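Local coordinates for protein pectinesterase 1 (Solanum lycopersicum, PDB 1XG2) that hydrolyses the methyl esters of pectin as the catalytic pectinesterase part of a longer precursor, probably helping to remodel cell walls during fruit growth and ripening, at residues S82-A87 / I97-T102; G61-T66 / R124-A129; T17-V22 / Y42-E47. All coordinates share one frame; numbering follows the deposited sequence.

Contact 1: residues S82-A87 / I97-T102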
loop_
_atom_site.group_PDB
_atom_site.type_symbol
_atom_site.label_atom_id
_atom_site.label_comp_id
_atom_site.label_asym_id
_atom_site.label_seq_id
_atom_site.Cartn_x
_atom_site.Cartn_y
_atom_site.Cartn_z
ATOM N N SER A 82 9.643 10.035 -0.095
ATOM C CA SER A 82 9.113 11.366 0.217
ATOM C C SER A 82 8.272 11.408 1.506
ATOM O O SER A 82 7.977 12.489 2.018
ATOM C CB SER A 82 8.273 11.923 -0.950
ATOM O OG SER A 82 7.000 11.279 -1.085
ATOM N N ALA A 83 7.905 10.240 2.031
ATOM C CA ALA A 83 7.012 10.154 3.196
ATOM C C ALA A 83 7.553 10.883 4.430
ATOM O O ALA A 83 8.686 10.681 4.829
ATOM C CB ALA A 83 6.757 8.702 3.540
ATOM N N THR A 84 6.719 11.710 5.045
ATOM C CA THR A 84 7.021 12.265 6.359
ATOM C C THR A 84 7.226 11.156 7.379
ATOM O O THR A 84 8.228 11.153 8.099
ATOM C CB THR A 84 5.889 13.215 6.783
ATOM O OG1 THR A 84 5.914 14.360 5.925
ATOM C CG2 THR A 84 6.094 13.759 8.181
ATOM N N LEU A 85 6.292 10.212 7.422
ATOM C CA LEU A 85 6.427 9.003 8.228
ATOM C C LEU A 85 6.205 7.760 7.358
ATOM O O LEU A 85 5.244 7.697 6.595
ATOM C CB LEU A 85 5.423 9.006 9.377
ATOM C CG LEU A 85 5.628 7.893 10.433
ATOM C CD1 LEU A 85 5.299 8.372 11.838
ATOM C CD2 LEU A 85 4.798 6.690 10.143
ATOM N N ALA A 86 7.110 6.789 7.478
ATOM C CA ALA A 86 7.059 5.530 6.727
ATOM C C ALA A 86 7.171 4.387 7.735
ATOM O O ALA A 86 8.028 4.427 8.607
ATOM C CB ALA A 86 8.203 5.457 5.739
ATOM N N ALA A 87 6.311 3.376 7.627
ATOM C CA ALA A 87 6.314 2.260 8.571
ATOM C C ALA A 87 6.129 0.931 7.852
ATOM O O ALA A 87 5.203 0.767 7.070
ATOM C CB ALA A 87 5.224 2.441 9.598
ATOM N N ILE A 97 -3.030 11.277 16.020
ATOM C CA ILE A 97 -1.861 12.021 15.555
ATOM C C ILE A 97 -2.105 12.460 14.119
ATOM O O ILE A 97 -2.891 11.856 13.405
ATOM C CB ILE A 97 -0.583 11.152 15.695
ATOM C CG1 ILE A 97 0.686 12.009 15.575
ATOM C CG2 ILE A 97 -0.571 10.016 14.664
ATOM C CD1 ILE A 97 1.927 11.299 16.019
ATOM N N CYS A 98 -1.439 13.529 13.713
ATOM C CA CYS A 98 -1.485 14.011 12.329
ATOM C C CYS A 98 -0.136 13.728 11.674
ATOM O O CYS A 98 0.891 13.963 12.279
ATOM C CB CYS A 98 -1.756 15.525 12.294
ATOM S SG CYS A 98 -1.590 16.233 10.629
ATOM N N ILE A 99 -0.152 13.180 10.463
ATOM C CA ILE A 99 1.030 13.084 9.624
ATOM C C ILE A 99 0.757 13.964 8.427
ATOM O O ILE A 99 -0.255 13.817 7.771
ATOM C CB ILE A 99 1.304 11.639 9.154
ATOM C CG1 ILE A 99 1.296 10.640 10.335
ATOM C CG2 ILE A 99 2.650 11.567 8.422
ATOM C CD1 ILE A 99 2.235 10.968 11.460
ATOM N N GLN A 100 1.667 14.882 8.141
ATOM C CA GLN A 100 1.462 15.799 7.043
ATOM C C GLN A 100 2.704 16.015 6.203
ATOM O O GLN A 100 3.844 15.894 6.679
ATOM C CB GLN A 100 0.920 17.136 7.539
ATOM C CG GLN A 100 1.806 17.880 8.471
ATOM C CD GLN A 100 1.393 19.374 8.615
ATOM O OE1 GLN A 100 2.226 20.216 8.921
ATOM N NE2 GLN A 100 0.115 19.670 8.424
ATOM N N ASN A 101 2.445 16.315 4.937
ATOM C CA ASN A 101 3.471 16.769 4.011
ATOM C C ASN A 101 3.019 18.120 3.447
ATOM O O ASN A 101 1.966 18.224 2.819
ATOM C CB ASN A 101 3.728 15.730 2.921
ATOM C CG ASN A 101 4.941 16.070 2.071
ATOM O OD1 ASN A 101 5.127 17.234 1.686
ATOM N ND2 ASN A 101 5.781 15.088 1.804
ATOM N N THR A 102 3.817 19.156 3.702
ATOM C CA THR A 102 3.453 20.542 3.362
ATOM C C THR A 102 4.036 21.032 2.039
ATOM O O THR A 102 4.001 22.233 1.750
ATOM C CB THR A 102 3.931 21.494 4.461
ATOM O OG1 THR A 102 5.347 21.359 4.636
ATOM C CG2 THR A 102 3.338 21.108 5.821
#

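Contact 2: residues G61-T66 / R124-A129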
loop_
_atom_site.group_PDB
_atom_site.type_symbol
_atom_site.label_atom_id
_atom_site.label_comp_id
_atom_site.label_asym_id
_atom_site.label_seq_id
_atom_site.Cartn_x
_atom_site.Cartn_y
_atom_site.Cartn_z
ATOM N N GLY A 61 -3.895 13.587 20.210
ATOM C CA GLY A 61 -5.035 13.961 19.402
ATOM C C GLY A 61 -4.622 14.365 18.000
ATOM O O GLY A 61 -3.571 14.965 17.817
ATOM N N MET A 62 -5.476 14.066 17.023
ATOM C CA MET A 62 -5.159 14.298 15.619
ATOM C C MET A 62 -4.995 15.773 15.239
ATOM O O MET A 62 -4.434 16.060 14.192
ATOM C CB MET A 62 -6.215 13.677 14.721
ATOM C CG MET A 62 -7.627 14.257 14.899
ATOM S SD MET A 62 -8.742 13.830 13.562
ATOM C CE MET A 62 -8.638 12.102 13.578
ATOM N N TYR A 63 -5.495 16.689 16.068
ATOM C CA TYR A 63 -5.284 18.129 15.854
ATOM C C TYR A 63 -4.108 18.683 16.657
ATOM O O TYR A 63 -3.549 19.713 16.288
ATOM C CB TYR A 63 -6.568 18.938 16.144
ATOM C CG TYR A 63 -7.781 18.407 15.437
ATOM C CD1 TYR A 63 -8.927 18.069 16.136
ATOM C CD2 TYR A 63 -7.780 18.216 14.058
ATOM C CE1 TYR A 63 -10.042 17.567 15.476
ATOM C CE2 TYR A 63 -8.877 17.702 13.403
ATOM C CZ TYR A 63 -9.997 17.390 14.104
ATOM O OH TYR A 63 -11.089 16.884 13.439
ATOM N N ALA A 64 -3.727 17.982 17.722
ATOM C CA ALA A 64 -2.758 18.439 18.716
ATOM C C ALA A 64 -1.298 18.004 18.507
ATOM O O ALA A 64 -0.396 18.736 18.887
ATOM C CB ALA A 64 -3.207 17.973 20.095
ATOM N N THR A 65 -1.085 16.799 17.973
ATOM C CA THR A 65 0.249 16.276 17.698
ATOM C C THR A 65 0.398 16.091 16.201
ATOM O O THR A 65 -0.386 15.378 15.580
ATOM C CB THR A 65 0.511 14.932 18.424
ATOM O OG1 THR A 65 0.473 15.115 19.839
ATOM C CG2 THR A 65 1.944 14.460 18.194
ATOM N N THR A 66 1.407 16.738 15.627
ATOM C CA THR A 66 1.650 16.690 14.188
ATOM C C THR A 66 3.111 16.315 13.890
ATOM O O THR A 66 4.034 16.916 14.447
ATOM C CB THR A 66 1.361 18.067 13.583
ATOM O OG1 THR A 66 -0.029 18.383 13.710
ATOM C CG2 THR A 66 1.589 18.070 12.105
ATOM N N ARG A 124 -7.943 7.049 14.309
ATOM C CA ARG A 124 -8.146 8.428 14.738
ATOM C C ARG A 124 -6.944 9.302 14.363
ATOM O O ARG A 124 -6.422 10.039 15.199
ATOM C CB ARG A 124 -8.402 8.497 16.245
ATOM C CG ARG A 124 -9.678 7.777 16.686
ATOM C CD ARG A 124 -10.124 8.143 18.097
ATOM N NE ARG A 124 -9.095 7.890 19.099
ATOM C CZ ARG A 124 -9.011 6.797 19.864
ATOM N NH1 ARG A 124 -9.904 5.818 19.788
ATOM N NH2 ARG A 124 -8.028 6.697 20.740
ATOM N N CYS A 125 -6.497 9.178 13.113
ATOM C CA CYS A 125 -5.389 9.974 12.596
ATOM C C CYS A 125 -5.872 10.933 11.539
ATOM O O CYS A 125 -6.899 10.697 10.930
ATOM C CB CYS A 125 -4.331 9.055 11.991
ATOM S SG CYS A 125 -3.476 8.107 13.249
ATOM N N ARG A 126 -5.098 11.995 11.308
ATOM C CA ARG A 126 -5.351 12.952 10.246
ATOM C C ARG A 126 -4.134 12.888 9.308
ATOM O O ARG A 126 -3.037 13.169 9.732
ATOM C CB ARG A 126 -5.498 14.359 10.844
ATOM C CG ARG A 126 -5.969 15.424 9.857
ATOM C CD ARG A 126 -6.443 16.740 10.514
ATOM N NE ARG A 126 -5.479 17.203 11.511
ATOM C CZ ARG A 126 -4.470 18.021 11.277
ATOM N NH1 ARG A 126 -4.263 18.526 10.062
ATOM N NH2 ARG A 126 -3.660 18.346 12.265
ATOM N N ILE A 127 -4.330 12.488 8.058
ATOM C CA ILE A 127 -3.241 12.377 7.092
ATOM C C ILE A 127 -3.480 13.443 6.049
ATOM O O ILE A 127 -4.483 13.425 5.380
ATOM C CB ILE A 127 -3.201 10.966 6.473
ATOM C CG1 ILE A 127 -3.367 9.870 7.557
ATOM C CG2 ILE A 127 -1.927 10.769 5.696
ATOM C CD1 ILE A 127 -2.316 9.847 8.643
ATOM N N ASP A 128 -2.539 14.372 5.907
ATOM C CA ASP A 128 -2.777 15.638 5.217
ATOM C C ASP A 128 -1.646 15.934 4.230
ATOM O O ASP A 128 -0.504 16.065 4.626
ATOM C CB ASP A 128 -2.895 16.755 6.272
ATOM C CG ASP A 128 -2.877 18.163 5.676
ATOM O OD1 ASP A 128 -3.100 19.129 6.437
ATOM O OD2 ASP A 128 -2.632 18.418 4.486
ATOM N N ALA A 129 -1.985 15.976 2.949
ATOM C CA ALA A 129 -1.103 16.466 1.893
ATOM C C ALA A 129 -1.952 16.813 0.654
ATOM O O ALA A 129 -3.143 17.089 0.771
ATOM C CB ALA A 129 -0.033 15.436 1.569
HETATM O O HOH W 1 -1.252 19.883 11.651
#

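Contact 3: residues T17-V22 / Y42-E47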
loop_
_atom_site.group_PDB
_atom_site.type_symbol
_atom_site.label_atom_id
_atom_site.label_comp_id
_atom_site.label_asym_id
_atom_site.label_seq_id
_atom_site.Cartn_x
_atom_site.Cartn_y
_atom_site.Cartn_z
ATOM N N THR A 17 12.504 14.036 20.307
ATOM C CA THR A 17 12.036 13.720 18.953
ATOM C C THR A 17 11.503 12.295 18.845
ATOM O O THR A 17 11.911 11.397 19.585
ATOM C CB THR A 17 13.168 13.897 17.909
ATOM O OG1 THR A 17 14.129 12.850 18.054
ATOM C CG2 THR A 17 13.941 15.184 18.123
ATOM N N LEU A 18 10.607 12.098 17.883
ATOM C CA LEU A 18 10.015 10.796 17.632
ATOM C C LEU A 18 11.049 9.802 17.123
ATOM O O LEU A 18 11.039 8.656 17.530
ATOM C CB LEU A 18 8.854 10.927 16.641
ATOM C CG LEU A 18 8.114 9.638 16.274
ATOM C CD1 LEU A 18 7.675 8.870 17.517
ATOM C CD2 LEU A 18 6.920 9.968 15.384
ATOM N N ALA A 19 11.959 10.248 16.262
ATOM C CA ALA A 19 12.971 9.350 15.702
ATOM C C ALA A 19 13.801 8.667 16.795
ATOM O O ALA A 19 14.102 7.480 16.699
ATOM C CB ALA A 19 13.874 10.096 14.718
ATOM N N GLU A 20 14.155 9.414 17.833
ATOM C CA GLU A 20 14.953 8.871 18.932
ATOM C C GLU A 20 14.201 7.772 19.687
ATOM O O GLU A 20 14.773 6.741 20.032
ATOM C CB GLU A 20 15.306 9.964 19.935
ATOM C CG GLU A 20 16.293 11.022 19.477
ATOM C CD GLU A 20 16.332 12.183 20.467
ATOM O OE1 GLU A 20 17.050 12.052 21.482
ATOM O OE2 GLU A 20 15.621 13.201 20.260
ATOM N N ALA A 21 12.919 8.007 19.947
ATOM C CA ALA A 21 12.088 7.027 20.640
ATOM C C ALA A 21 11.928 5.737 19.839
ATOM O O ALA A 21 11.990 4.637 20.396
ATOM C CB ALA A 21 10.725 7.627 20.978
ATOM N N VAL A 22 11.742 5.865 18.529
ATOM C CA VAL A 22 11.619 4.691 17.684
ATOM C C VAL A 22 12.915 3.877 17.695
ATOM O O VAL A 22 12.873 2.660 17.850
ATOM C CB VAL A 22 11.221 5.066 16.241
ATOM C CG1 VAL A 22 11.297 3.851 15.333
ATOM C CG2 VAL A 22 9.815 5.674 16.226
ATOM N N TYR A 42 6.261 18.363 15.095
ATOM C CA TYR A 42 7.578 17.743 15.057
ATOM C C TYR A 42 7.988 17.665 13.604
ATOM O O TYR A 42 7.409 16.915 12.825
ATOM C CB TYR A 42 7.520 16.345 15.689
ATOM C CG TYR A 42 7.099 16.342 17.139
ATOM C CD1 TYR A 42 5.770 16.528 17.504
ATOM C CD2 TYR A 42 8.037 16.160 18.157
ATOM C CE1 TYR A 42 5.384 16.535 18.838
ATOM C CE2 TYR A 42 7.659 16.170 19.507
ATOM C CZ TYR A 42 6.332 16.361 19.835
ATOM O OH TYR A 42 5.953 16.366 21.154
ATOM N N LYS A 43 8.989 18.464 13.257
ATOM C CA LYS A 43 9.472 18.616 11.896
ATOM C C LYS A 43 10.550 17.553 11.697
ATOM O O LYS A 43 11.741 17.827 11.873
ATOM C CB LYS A 43 10.051 20.032 11.737
ATOM C CG LYS A 43 9.698 20.824 10.494
ATOM C CD LYS A 43 9.497 22.324 10.891
ATOM C CE LYS A 43 9.575 23.297 9.701
ATOM N NZ LYS A 43 9.332 24.724 10.134
ATOM N N GLU A 44 10.123 16.331 11.377
ATOM C CA GLU A 44 11.040 15.219 11.144
ATOM C C GLU A 44 10.470 14.207 10.150
ATOM O O GLU A 44 9.256 14.097 9.963
ATOM C CB GLU A 44 11.476 14.499 12.454
ATOM C CG GLU A 44 10.503 14.511 13.612
ATOM C CD GLU A 44 11.010 13.796 14.870
ATOM O OE1 GLU A 44 11.771 12.803 14.786
ATOM O OE2 GLU A 44 10.606 14.228 15.976
ATOM N N ASN A 45 11.377 13.502 9.488
ATOM C CA ASN A 45 11.045 12.366 8.647
ATOM C C ASN A 45 11.412 11.109 9.406
ATOM O O ASN A 45 12.589 10.852 9.668
ATOM C CB ASN A 45 11.779 12.436 7.309
ATOM C CG ASN A 45 11.177 13.471 6.373
ATOM O OD1 ASN A 45 11.562 14.647 6.396
ATOM N ND2 ASN A 45 10.237 13.042 5.537
ATOM N N VAL A 46 10.393 10.342 9.772
ATOM C CA VAL A 46 10.532 9.187 10.633
ATOM C C VAL A 46 10.299 7.894 9.869
ATOM O O VAL A 46 9.427 7.811 9.007
ATOM C CB VAL A 46 9.534 9.282 11.795
ATOM C CG1 VAL A 46 9.619 8.043 12.695
ATOM C CG2 VAL A 46 9.785 10.568 12.579
ATOM N N GLU A 47 11.083 6.881 10.208
ATOM C CA GLU A 47 10.972 5.574 9.595
ATOM C C GLU A 47 10.828 4.522 10.683
ATOM O O GLU A 47 11.586 4.527 11.649
ATOM C CB GLU A 47 12.203 5.303 8.736
ATOM C CG GLU A 47 12.163 3.984 7.993
ATOM C CD GLU A 47 13.135 3.910 6.812
ATOM O OE1 GLU A 47 13.210 2.813 6.204
ATOM O OE2 GLU A 47 13.794 4.940 6.475
#

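Contact 1: residues S82-A87 / I97-T102
The flat carboxamide of N101 and the peptide carbonyl of Q100 form the polar part of this contact. N101 is held at both ends of its amide: ND2 donates to V111 O and L71 O, OD1 accepts from A103 N, and ND2 also lies 3.4 Å from S82 O. Q100 O is approached from above its plane. T84 OG1 donates to it at 2.7 Å, 39° out of the carbonyl plane and off its lone pairs. The Q100 side chain itself leads away, where OE1 takes a hydrogen bond from T68.

T84 can do this because its hydroxyl stands beside its own backbone N, anti to the carbonyl carbon (chi1 -68°). This puts the methyl CG2 beside the same oxygen, 3.4 Å from Q100 O. An alanine here would lose the hydroxyl donor and that methyl, and would probably loosen the fit between the loop leading into strand 85-87 and the Q100 peptide.

Strand 85-87 closes one coil of the right-handed parallel beta-helix of pectinesterases, and the chain comes back through strand 93-95 to strand 98-101 in the next, so side chains from two of its sheets meet inside. The touching parts run nearly opposite ways, 164° apart. I99 fills the apolar side, its CG2 anti to the backbone N and 3.9 Å from L85 CB. The same methyl comes 4.0 Å from T84 CB as the two side chains slide past each other. Further along, the I99 and L85 side chains cross obliquely, with I99 CD1 4.0 Å from L85 CD1. S82 OG bonds to T79 O and V111 N, and its side chain is about 5 Å from that of T79, a probable substrate-binding residue.

Contact 2: residues G61-T66 / R124-A129
Hydrogen bonding centres on one oxygen. The guanidinium of R126 takes M62 O side-on, with NE and NH2 each 3.1 Å from it and M62 O near the guanidinium plane. Neither bond is straight, at 142° and 140°, as expected when two N-H groups share an acceptor. Only the NH2 bond lies in the carbonyl plane; NE sits above it. NH2 also donates to a water at 2.9 Å, which in turn meets T66 OG1.

In the parallel beta-helix, strands 65-69 and 126-128 belong to the same sheet but are separated by strand 98-101, so R126 reaches across C98 to a coil two rungs away. The bend at chi3 brings its guanidinium to the turn before strand 65-69.

As to charge, R126 NH1 makes a long salt bridge, 3.9 Å, to D128 OD1; D128 OD2 pairs with R171, and R124 with D96.

Packing comes from M62 and Y63. M62 starts in the crowded position between N and carbonyl carbon, and its CE lies 3.4 Å from R124 C. Its CG sits over the centre of the Y63 ring. That ring's CD2 lies 3.6 Å from R126 NE, ring and guanidinium planes 26° apart.

Contact 3: residues T17-V22 / Y42-E47
At the first turn of helix 18-24, the carboxylate of E44 takes two backbone N-H groups, one on each oxygen. L18 N donates to E44 OE2 at 2.9 Å along its syn lone pair, and A19 N donates to E44 OE1 at 3.0 Å from above the carboxylate plane; both bonds are fairly straight (154° and 158°). The same group presses on carbon: T17 CB is 3.2 Å from E44 OE2, and A19 CB is 3.4 Å from E44 OE1. E44 gets there with an unusual first torsion (chi1 29°), the chain then running out extended.

Next to the carboxylate, the V46 side chain crosses that of L18 at about a right angle, with L18 CD2 4.1 Å from V46 CG2. V22, one turn on, lays CG1 3.8 Å from E47 O.

Further out, T17 is the N-cap and forms a capping box with E20: T17 OG1 donates to E20 OE2 at 2.7 Å, while E20 N returns a weak bond to T17 OG1. L18 and V22 also press on I57, and L18 on I35, V37 and I67, so the short helix closes the N-terminal end of the parallel beta-helix.

Two N-H groups at the positive end of a helix dipole would favour a charged E44 and probably lower its pKa. E20, its OE2 6.7 Å from E44 OE2, would probably work the other way.

In the fold
From the N terminus, contact 3 closes first, when the chain leaves helix 18-24, forms strand 33-37 and returns through 42-47, against that helix. Contact 2 opens next at 61-66 and closes only at 124-129; contact 1 is nested inside this loop, opening at 82-87 and closing at 97-102. Strands 40-43, 65-69, 98-101 and 126-128 lie side by side in one parallel sheet, with probable hydrogen bonds from Y42 N to T66 O, C98 N to T65 O and N101 N to D128 O. A second sheet pairs 46-48 with 85-87, V46 N probably bonding T84 O. Together the contacts tie the capped end of the beta-helix to its following coils.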